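Local coordinates for protein putative 6-phosphogluconolactonase (PDB 3LHI) that probably hydrolyses 6-phosphogluconolactone to 6-phosphogluconate, the second step in the oxidative stage of the pentose phosphate pathway, at residues S17-V22 and F50-Q55; A23-G28 and P128-L133. All coordinates share one frame; numbering follows the deposited sequence.

Contact 1 of 2, residues S17-V22 and F50-Q55; sequences SLADAV and FNALSQ
Leu53 meets Ala19 and Val22 of helix 11-33 with CB and both terminal methyls. Its CB lies 4.2 Å from Ala19 CB. Beyond CB, the chain is turned so that CG stands anti to the backbone N (chi1 178°), which carries the two methyls along helix 11-33 toward Val22. There CD2 approaches Val22 CG1 at 4.0 Å, and CD1, 4.1 Å from the same methyl, also rests 3.9 Å from the carbonyl oxygen of Ala19. The two branched side chains cross at about a right angle, so that the single methyl CG1 of Val22 serves both ends of the leucine fork.

One turn earlier on helix 11-33, Ala19 CB touches Ala52 CB at 3.6 Å and sits 3.7 Å from Leu53 N. Such small side chains fit the short separation of the segment axes, 8.4 Å, at a crossing angle of -45°. The side chains of Ala19 and Val22 also touch Phe49 on helix 47-54, while Leu38 of strand 36-40 underlies Val22 and Leu53. Asp20, partly exposed, makes a salt bridge to Lys56. The 168 Å² buried between the two segments is an apolar seam; with no hydrogen bond across it, their pairing rests on van der Waals fit, which is consistent with the close approach of the axes.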
ATOM      1  N   SER A  17      -1.297  -6.742 -16.264  0.50 13.81           N
ATOM      2  CA  SER A  17      -0.039  -7.423 -16.019  0.50 13.05           C
ATOM      3  C   SER A  17       0.346  -7.396 -14.522  0.50 12.02           C
ATOM      4  O   SER A  17       0.914  -8.352 -14.012  0.50 12.58           O
ATOM      5  CB  SER A  17       1.068  -6.795 -16.862  0.50 14.04           C
ATOM      6  OG  SER A  17       0.879  -7.048 -18.239  0.50 17.24           O
ATOM      7  N   LEU A  18       0.023  -6.309 -13.830  1.00 13.60           N
ATOM      8  CA  LEU A  18       0.211  -6.225 -12.377  1.00 12.44           C
ATOM      9  C   LEU A  18      -0.768  -7.184 -11.697  1.00 12.08           C
ATOM     10  O   LEU A  18      -0.388  -7.915 -10.790  1.00 12.47           O
ATOM     11  CB  LEU A  18       0.034  -4.790 -11.902  1.00 11.62           C
ATOM     12  CG  LEU A  18       0.225  -4.582 -10.394  1.00 12.84           C
ATOM     13  CD1 LEU A  18       1.563  -5.094  -9.882  1.00 13.87           C
ATOM     14  CD2 LEU A  18      -0.028  -3.128 -10.048  1.00 14.23           C
ATOM     15  N   ALA A  19      -2.033  -7.193 -12.122  1.00 13.05           N
ATOM     16  CA  ALA A  19      -2.996  -8.127 -11.537  1.00 12.16           C
ATOM     17  C   ALA A  19      -2.518  -9.588 -11.677  1.00 13.09           C
ATOM     18  O   ALA A  19      -2.663 -10.403 -10.768  1.00 14.02           O
ATOM     19  CB  ALA A  19      -4.371  -7.937 -12.172  1.00 14.56           C
ATOM     20  N   ASP A  20      -1.970  -9.908 -12.852  1.00 14.46           N
ATOM     21  CA  ASP A  20      -1.512 -11.262 -13.125  1.00 15.29           C
ATOM     22  C   ASP A  20      -0.374 -11.613 -12.153  1.00 12.97           C
ATOM     23  O   ASP A  20      -0.355 -12.699 -11.560  1.00 15.76           O
ATOM     24  CB  ASP A  20      -1.024 -11.413 -14.556  1.00 15.71           C
ATOM     25  CG  ASP A  20      -2.129 -11.324 -15.589  1.00 18.77           C
ATOM     26  OD1 ASP A  20      -3.322 -11.384 -15.260  1.00 20.43           O
ATOM     27  OD2 ASP A  20      -1.723 -11.151 -16.793  1.00 24.20           O
ATOM     28  N   ALA A  21       0.583 -10.706 -11.982  1.00 13.67           N
ATOM     29  CA  ALA A  21       1.735 -10.950 -11.115  1.00 13.50           C
ATOM     30  C   ALA A  21       1.315 -11.028  -9.657  1.00 14.61           C
ATOM     31  O   ALA A  21       1.827 -11.863  -8.906  1.00 14.53           O
ATOM     32  CB  ALA A  21       2.815  -9.867 -11.320  1.00 15.25           C
ATOM     33  N   VAL A  22       0.408 -10.144  -9.227  1.00 13.12           N
ATOM     34  CA  VAL A  22      -0.058 -10.164  -7.849  1.00 12.92           C
ATOM     35  C   VAL A  22      -0.859 -11.429  -7.556  1.00 12.57           C
ATOM     36  O   VAL A  22      -0.678 -12.036  -6.487  1.00 13.30           O
ATOM     37  CB  VAL A  22      -0.854  -8.849  -7.544  1.00 12.86           C
ATOM     38  CG1 VAL A  22      -1.658  -9.007  -6.248  1.00 12.55           C
ATOM     39  CG2 VAL A  22       0.055  -7.639  -7.546  1.00 12.55           C
ATOM     40  N   PHE A  50      -7.022  -3.003  -9.500  1.00  9.99           N
ATOM     41  CA  PHE A  50      -7.966  -3.568  -8.579  1.00  9.64           C
ATOM     42  C   PHE A  50      -9.074  -4.299  -9.348  1.00  9.99           C
ATOM     43  O   PHE A  50      -9.517  -5.390  -8.947  1.00  9.70           O
ATOM     44  CB  PHE A  50      -8.634  -2.500  -7.724  1.00 10.32           C
ATOM     45  CG  PHE A  50      -7.767  -1.843  -6.664  1.00 10.03           C
ATOM     46  CD1 PHE A  50      -6.546  -2.324  -6.302  1.00 11.17           C
ATOM     47  CD2 PHE A  50      -8.246  -0.718  -6.039  1.00 11.70           C
ATOM     48  CE1 PHE A  50      -5.799  -1.669  -5.306  1.00 12.42           C
ATOM     49  CE2 PHE A  50      -7.497  -0.060  -5.058  1.00 12.96           C
ATOM     50  CZ  PHE A  50      -6.291  -0.572  -4.697  1.00 12.30           C
ATOM     51  N   ASN A  51      -9.621  -3.646 -10.373  1.00  9.44           N
ATOM     52  CA  ASN A  51     -10.705  -4.254 -11.117  1.00  9.76           C
ATOM     53  C   ASN A  51     -10.266  -5.586 -11.746  1.00 10.16           C
ATOM     54  O   ASN A  51     -10.990  -6.593 -11.656  1.00 10.78           O
ATOM     55  CB  ASN A  51     -11.251  -3.265 -12.148  1.00 10.49           C
ATOM     56  CG  ASN A  51     -12.405  -3.833 -12.924  1.00 10.80           C
ATOM     57  OD1 ASN A  51     -13.459  -4.104 -12.345  1.00 12.51           O
ATOM     58  ND2 ASN A  51     -12.169  -4.078 -14.204  1.00 12.54           N
ATOM     59  N   ALA A  52      -9.115  -5.599 -12.387  1.00  9.76           N
ATOM     60  CA  ALA A  52      -8.600  -6.811 -12.991  1.00 10.61           C
ATOM     61  C   ALA A  52      -8.367  -7.891 -11.909  1.00 10.47           C
ATOM     62  O   ALA A  52      -8.663  -9.078 -12.098  1.00 11.66           O
ATOM     63  CB  ALA A  52      -7.331  -6.542 -13.784  1.00 11.84           C
ATOM     64  N   LEU A  53      -7.746  -7.511 -10.796  1.00 11.13           N
ATOM     65  CA  LEU A  53      -7.435  -8.479  -9.742  1.00 11.61           C
ATOM     66  C   LEU A  53      -8.716  -9.066  -9.178  1.00 10.18           C
ATOM     67  O   LEU A  53      -8.754 -10.274  -8.853  1.00 11.98           O
ATOM     68  CB  LEU A  53      -6.603  -7.819  -8.649  1.00 10.73           C
ATOM     69  CG  LEU A  53      -6.226  -8.684  -7.452  1.00 10.86           C
ATOM     70  CD1 LEU A  53      -5.334  -9.856  -7.918  1.00 13.23           C
ATOM     71  CD2 LEU A  53      -5.509  -7.841  -6.420  1.00 12.25           C
ATOM     72  N   SER A  54      -9.775  -8.245  -9.068  1.00 10.07           N
ATOM     73  CA  SER A  54     -11.029  -8.676  -8.463  1.00 10.57           C
ATOM     74  C   SER A  54     -11.665  -9.848  -9.213  1.00 10.39           C
ATOM     75  O   SER A  54     -12.487 -10.578  -8.642  1.00 11.31           O
ATOM     76  CB  SER A  54     -12.027  -7.527  -8.360  1.00 10.57           C
ATOM     77  OG  SER A  54     -12.630  -7.215  -9.624  1.00 10.91           O
ATOM     78  N   GLN A  55     -11.326  -9.993 -10.492  1.00 11.46           N
ATOM     79  CA  GLN A  55     -11.852 -11.053 -11.357  1.00 11.56           C
ATOM     80  C   GLN A  55     -11.078 -12.342 -11.289  1.00 13.78           C
ATOM     81  O   GLN A  55     -11.519 -13.349 -11.838  1.00 15.61           O
ATOM     82  CB  GLN A  55     -11.901 -10.560 -12.816  1.00 12.23           C
ATOM     83  CG  GLN A  55     -12.864  -9.384 -13.026  1.00 12.85           C
ATOM     84  CD  GLN A  55     -12.889  -8.888 -14.454  1.00 15.62           C
ATOM     85  OE1 GLN A  55     -12.308  -9.502 -15.334  1.00 18.33           O
ATOM     86  NE2 GLN A  55     -13.576  -7.799 -14.678  1.00 19.40           N
TER

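Contact 2 of 2, residues A23-G28 and P128-L133; sequences ADALQG and PDVLIL
Val130 projects its CG2 methyl into the angle between Ala25 and Leu26, two consecutive residues of helix 11-33. CG2 lies 3.8 Å from Ala25 CB and 3.7 Å from Leu26 CD2, and the same leucine methyl reaches back to Val130 CB at 4.0 Å. The valine therefore touches Leu26 with its branch point as well as with one arm, whereas Ala25 meets that arm alone. With Val130 CG1 anti to the backbone N (chi1 -179°), CG2 is placed beside that nitrogen and is the methyl that meets Ala25 and Leu26. On the other side, Leu26 CG stands anti to its own carbonyl carbon (chi1 -69°) and CD2 extends toward the strand, although the CB of this residue does not itself point at it. The Leu26 and Val130 side chains cross obliquely.

This is a helix laid against a parallel part of a sheet, in keeping with the Rossmann-like α/β core of the glucosamine-6-phosphate isomerase/6-phosphogluconolactonase family. Strand 130-133 runs parallel to both of its neighbours, strand 36-40 and strand 188-194, and backbone hydrogen bonds pair Val130 with Val37 and Ala39. Leu38 and Phe190, from those neighbouring strands, also touch Val130.

The nearest CA atoms, those of Leu26 and Val130, are 6.8 Å apart, and side chains span the interval without any hydrogen bond between the segments. Just before the strand, Asp129 forms a salt bridge through OD1 with Lys33, the last residue of helix 11-33, and accepts a hydrogen bond at OD2 from Val37 N.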
ATOM      1  N   ALA A  23      -1.723 -11.855  -8.481  1.00 13.34           N
ATOM      2  CA  ALA A  23      -2.458 -13.072  -8.300  1.00 13.44           C
ATOM      3  C   ALA A  23      -1.510 -14.267  -8.170  1.00 13.30           C
ATOM      4  O   ALA A  23      -1.718 -15.118  -7.295  1.00 14.72           O
ATOM      5  CB  ALA A  23      -3.449 -13.290  -9.453  1.00 14.73           C
ATOM      6  N   ASP A  24      -0.460 -14.283  -8.980  1.00 14.27           N
ATOM      7  CA  ASP A  24       0.511 -15.393  -8.887  1.00 15.79           C
ATOM      8  C   ASP A  24       1.227 -15.366  -7.522  1.00 14.27           C
ATOM      9  O   ASP A  24       1.448 -16.415  -6.889  1.00 15.91           O
ATOM     10  CB  ASP A  24       1.535 -15.326  -9.995  1.00 16.66           C
ATOM     11  CG  ASP A  24       0.984 -15.771 -11.340  1.00 23.40           C
ATOM     12  OD1 ASP A  24      -0.138 -16.347 -11.406  1.00 26.58           O
ATOM     13  OD2 ASP A  24       1.708 -15.502 -12.333  1.00 29.87           O
ATOM     14  N   ALA A  25       1.556 -14.182  -7.019  1.00 14.33           N
ATOM     15  CA  ALA A  25       2.236 -14.081  -5.703  1.00 14.80           C
ATOM     16  C   ALA A  25       1.278 -14.517  -4.584  1.00 13.96           C
ATOM     17  O   ALA A  25       1.651 -15.226  -3.640  1.00 15.22           O
ATOM     18  CB  ALA A  25       2.730 -12.632  -5.492  1.00 14.84           C
ATOM     19  N   LEU A  26       0.007 -14.109  -4.641  1.00 12.47           N
ATOM     20  CA  LEU A  26      -0.973 -14.561  -3.681  1.00 12.66           C
ATOM     21  C   LEU A  26      -1.134 -16.077  -3.707  1.00 14.44           C
ATOM     22  O   LEU A  26      -1.249 -16.727  -2.678  1.00 13.71           O
ATOM     23  CB  LEU A  26      -2.303 -13.860  -3.873  1.00 13.92           C
ATOM     24  CG  LEU A  26      -2.299 -12.369  -3.501  1.00 12.88           C
ATOM     25  CD1 LEU A  26      -3.650 -11.733  -3.998  1.00 14.96           C
ATOM     26  CD2 LEU A  26      -2.111 -12.101  -2.001  1.00 13.83           C
ATOM     27  N   GLN A  27      -1.167 -16.634  -4.903  1.00 14.42           N
ATOM     28  CA  GLN A  27      -1.313 -18.080  -5.077  1.00 15.53           C
ATOM     29  C   GLN A  27      -0.159 -18.788  -4.400  1.00 14.82           C
ATOM     30  O   GLN A  27      -0.391 -19.855  -3.766  1.00 17.33           O
ATOM     31  CB  GLN A  27      -1.453 -18.475  -6.538  1.00 15.96           C
ATOM     32  CG  GLN A  27      -1.803 -19.973  -6.649  1.00 16.94           C
ATOM     33  CD  GLN A  27      -3.126 -20.293  -6.021  1.00 15.48           C
ATOM     34  OE1 GLN A  27      -4.151 -19.706  -6.411  1.00 19.11           O
ATOM     35  NE2 GLN A  27      -3.157 -21.256  -5.077  1.00 18.81           N
ATOM     36  N   GLY A  28       1.038 -18.247  -4.523  1.00 16.26           N
ATOM     37  CA  GLY A  28       2.200 -18.874  -3.881  1.00 16.84           C
ATOM     38  C   GLY A  28       2.066 -18.907  -2.365  1.00 16.62           C
ATOM     39  O   GLY A  28       2.369 -19.940  -1.735  1.00 17.93           O
ATOM     40  N   PRO A 128       1.619  -8.333   5.929  1.00 11.15           N
ATOM     41  CA  PRO A 128       1.277  -8.743   4.590  1.00 10.54           C
ATOM     42  C   PRO A 128       2.243  -9.695   3.946  1.00 11.72           C
ATOM     43  O   PRO A 128       3.443  -9.609   4.225  1.00 12.85           O
ATOM     44  CB  PRO A 128       1.163  -7.434   3.804  1.00 12.84           C
ATOM     45  CG  PRO A 128       0.937  -6.418   4.870  1.00 15.68           C
ATOM     46  CD  PRO A 128       1.684  -6.891   6.071  1.00 12.96           C
ATOM     47  N   ASP A 129       1.732 -10.580   3.081  1.00 12.05           N
ATOM     48  CA  ASP A 129       2.555 -11.400   2.209  1.00 12.19           C
ATOM     49  C   ASP A 129       2.867 -10.671   0.921  1.00 12.00           C
ATOM     50  O   ASP A 129       3.921 -10.856   0.311  1.00 12.86           O
ATOM     51  CB  ASP A 129       1.838 -12.688   1.884  1.00 12.49           C
ATOM     52  CG  ASP A 129       1.554 -13.470   3.111  1.00 15.77           C
ATOM     53  OD1 ASP A 129       2.577 -13.840   3.782  1.00 17.93           O
ATOM     54  OD2 ASP A 129       0.375 -13.696   3.452  1.00 14.55           O
ATOM     55  N   VAL A 130       1.907  -9.851   0.461  1.00 11.53           N
ATOM     56  CA  VAL A 130       2.019  -9.124  -0.821  1.00 11.94           C
ATOM     57  C   VAL A 130       1.581  -7.686  -0.549  1.00 10.82           C
ATOM     58  O   VAL A 130       0.515  -7.478   0.055  1.00 11.15           O
ATOM     59  CB  VAL A 130       1.161  -9.768  -1.934  1.00 12.07           C
ATOM     60  CG1 VAL A 130       1.320  -8.981  -3.258  1.00 13.92           C
ATOM     61  CG2 VAL A 130       1.534 -11.253  -2.130  1.00 14.33           C
ATOM     62  N   LEU A 131       2.388  -6.735  -0.972  1.00 10.16           N
ATOM     63  CA  LEU A 131       2.116  -5.299  -0.780  1.00 10.11           C
ATOM     64  C   LEU A 131       2.221  -4.612  -2.126  1.00 10.81           C
ATOM     65  O   LEU A 131       3.181  -4.836  -2.866  1.00 11.74           O
ATOM     66  CB  LEU A 131       3.161  -4.722   0.184  1.00 11.11           C
ATOM     67  CG  LEU A 131       3.286  -3.210   0.265  1.00 11.60           C
ATOM     68  CD1 LEU A 131       1.995  -2.528   0.820  1.00 11.19           C
ATOM     69  CD2 LEU A 131       4.496  -2.851   1.165  1.00 12.77           C
ATOM     70  N   ILE A 132       1.234  -3.784  -2.471  0.50 10.88           N
ATOM     71  CA  ILE A 132       1.372  -2.885  -3.621  0.50 10.60           C
ATOM     72  C   ILE A 132       1.408  -1.443  -3.098  0.50 11.05           C
ATOM     73  O   ILE A 132       0.480  -0.952  -2.436  0.50 11.81           O
ATOM     74  CB  ILE A 132       0.295  -3.035  -4.726  0.50 11.85           C
ATOM     75  CG1 ILE A 132       0.167  -4.479  -5.216  0.50 11.04           C
ATOM     76  CG2 ILE A 132       0.627  -2.086  -5.911  0.50 12.40           C
ATOM     77  CD1 ILE A 132      -0.684  -5.340  -4.353  0.50 12.60           C
ATOM     78  N   LEU A 133       2.544  -0.819  -3.392  1.00 11.38           N
ATOM     79  CA  LEU A 133       2.832   0.571  -3.106  1.00 12.49           C
ATOM     80  C   LEU A 133       2.519   1.467  -4.293  1.00 11.02           C
ATOM     81  O   LEU A 133       2.448   0.996  -5.441  1.00 12.46           O
ATOM     82  CB  LEU A 133       4.312   0.718  -2.754  1.00 12.55           C
ATOM     83  CG  LEU A 133       4.769   0.096  -1.432  1.00 12.22           C
ATOM     84  CD1 LEU A 133       6.273   0.207  -1.286  1.00 14.94           C
ATOM     85  CD2 LEU A 133       4.034   0.750  -0.274  1.00 14.16           C
TER

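Overall arrangement
Contacts 1 and 2 use successive parts of helix 11-33, residues 17-22 against helix 47-54 and residues 23-28 against strand 130-133. Their centres lie 11 Å apart, on the same side of the chain's centre, and the two adjoin at Val22, whose CG1 lies 4.2 Å from Val130 CG1. Leu53 CD1 adds a further approach, 4.2 Å from Ala23 N. The segments alternate along the chain: helix 11-33 meets helix 47-54 early in the sequence and strand 130-133 about a hundred residues after its own segment. Together the contacts join helix 11-33 to a neighbouring helix and to the sheet of the α/β core, in both cases through apolar side chains.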